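Local atomic coordinates of putative methylthioribose-1-phosphate isomerase (Pyrococcus horikoshii OT3, PDB entry 6A34), a protein that probably interconverts 5-methylthioribose 1-phosphate and 5-methylthioribulose 1-phosphate, the aldose-ketose isomerisation step of methionine salvage. Residues Cys167-Leu172 with Gly178-Val183. Residues are numbered along the deposited sequence; the frame is centred on the assembly and turned at random.
Sequences CNAGSL and GTVGSV
Ala169 O sits at the N-terminal end of helix 180-189, accepting backbone N-H groups from Gly181 and, weakly, Thr179. The bond from Gly181 N is 3.0 Å long and nearly straight, 166° at the hydrogen, though the donor stands 37° above the carbonyl plane; Thr179 N, 2.9 Å from the same oxygen, gives only a weak, bent bond. Placed there, Ala169 O probably also feels the positive end of the helix dipole.

The apolar part is small: Ala169 CB points at the helix and touches Val180 CG2 at 3.7 Å. With chi1 at 169°, Val180 has CG1 anti to the backbone N and CG2 beside that N, where it meets the alanine methyl. Thr179 OG1 makes a separate van der Waals contact with Ala169 CB at 3.5 Å.

At the glycines backbone lies directly on backbone: Gly170 CA is 3.9 Å from Gly181 CA, and Gly170 O 3.1 Å from Gly178 CA.

Cys167, the predicted transition-state stabiliser, lies in the same loop, and Asn168 OD1 is hydrogen-bonded to NH2 of Arg57, a predicted substrate-binding residue. The loop carries the chain from strand 161-165 of the Rossmann-like sheet into helix 180-189, with Glu214 of helix 206-217 binding Ser171 N and Val180 packing on Ile243 of strand 241-244.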
loop_
_atom_site.group_PDB
_atom_site.type_symbol
_atom_site.label_atom_id
_atom_site.label_comp_id
_atom_site.label_asym_id
_atom_site.label_seq_id
_atom_site.Cartn_x
_atom_site.Cartn_y
_atom_site.Cartn_z
ATOM N N CYS A 167 -3.510 -1.123 10.243
ATOM C CA CYS A 167 -4.748 -0.377 10.415
ATOM C C CYS A 167 -4.707 0.427 11.716
ATOM O O CYS A 167 -3.623 0.841 12.145
ATOM C CB CYS A 167 -5.983 -1.277 10.383
ATOM S SG CYS A 167 -7.449 -0.365 9.820
ATOM N N ASN A 168 -5.902 0.670 12.289
ATOM C CA ASN A 168 -6.079 1.343 13.590
ATOM C C ASN A 168 -6.992 0.506 14.498
ATOM O O ASN A 168 -8.210 0.388 14.249
ATOM C CB ASN A 168 -6.702 2.746 13.506
ATOM C CG ASN A 168 -6.786 3.395 14.878
ATOM O OD1 ASN A 168 -7.881 3.626 15.391
ATOM N ND2 ASN A 168 -5.637 3.664 15.495
ATOM N N ALA A 169 -6.370 -0.009 15.562
ATOM C CA ALA A 169 -7.005 -0.765 16.598
ATOM C C ALA A 169 -6.514 -0.212 17.933
ATOM O O ALA A 169 -6.329 -0.951 18.903
ATOM C CB ALA A 169 -6.700 -2.232 16.449
ATOM N N GLY A 170 -6.356 1.118 17.943
ATOM C CA GLY A 170 -5.895 1.910 19.080
ATOM C C GLY A 170 -7.056 2.526 19.854
ATOM O O GLY A 170 -8.211 2.111 19.713
ATOM N N SER A 171 -6.728 3.542 20.653
ATOM C CA SER A 171 -7.645 4.194 21.531
ATOM C C SER A 171 -8.777 4.807 20.714
ATOM O O SER A 171 -9.900 4.715 21.084
ATOM C CB SER A 171 -6.931 5.208 22.347
ATOM O OG SER A 171 -7.743 5.692 23.390
ATOM N N LEU A 172 -8.456 5.342 19.535
ATOM C CA LEU A 172 -9.466 5.977 18.681
ATOM C C LEU A 172 -10.507 4.974 18.152
ATOM O O LEU A 172 -11.591 5.387 17.770
ATOM C CB LEU A 172 -8.751 6.662 17.520
ATOM C CG LEU A 172 -7.775 7.763 17.917
ATOM C CD1 LEU A 172 -6.994 8.218 16.698
ATOM C CD2 LEU A 172 -8.508 8.933 18.556
ATOM N N GLY A 178 -7.598 0.951 23.201
ATOM C CA GLY A 178 -7.497 0.140 21.997
ATOM C C GLY A 178 -7.456 -1.334 22.318
ATOM O O GLY A 178 -7.431 -1.701 23.474
ATOM N N THR A 179 -7.487 -2.164 21.270
ATOM C CA THR A 179 -7.252 -3.588 21.395
ATOM C C THR A 179 -5.749 -3.792 21.240
ATOM O O THR A 179 -5.013 -4.040 22.231
ATOM C CB THR A 179 -8.183 -4.381 20.465
ATOM O OG1 THR A 179 -8.037 -4.032 19.085
ATOM C CG2 THR A 179 -9.632 -4.159 20.846
ATOM N N VAL A 180 -5.283 -3.660 19.994
ATOM C CA VAL A 180 -3.864 -3.602 19.747
ATOM C C VAL A 180 -3.298 -2.489 20.649
ATOM O O VAL A 180 -2.275 -2.641 21.327
ATOM C CB VAL A 180 -3.550 -3.337 18.252
ATOM C CG1 VAL A 180 -2.076 -3.000 18.046
ATOM C CG2 VAL A 180 -3.935 -4.495 17.350
ATOM N N GLY A 181 -3.973 -1.350 20.654
ATOM C CA GLY A 181 -3.447 -0.157 21.351
ATOM C C GLY A 181 -3.166 -0.413 22.829
ATOM O O GLY A 181 -2.198 0.079 23.371
ATOM N N SER A 182 -4.009 -1.213 23.480
ATOM C CA SER A 182 -3.822 -1.531 24.882
ATOM C C SER A 182 -2.562 -2.361 25.068
ATOM O O SER A 182 -1.792 -2.133 25.985
ATOM C CB SER A 182 -5.000 -2.235 25.461
ATOM O OG SER A 182 -4.897 -2.208 26.870
ATOM N N VAL A 183 -2.348 -3.304 24.159
ATOM C CA VAL A 183 -1.229 -4.232 24.295
ATOM C C VAL A 183 0.070 -3.448 24.174
ATOM O O VAL A 183 0.950 -3.620 24.990
ATOM C CB VAL A 183 -1.298 -5.375 23.264
ATOM C CG1 VAL A 183 -0.021 -6.186 23.227
ATOM C CG2 VAL A 183 -2.477 -6.284 23.557
#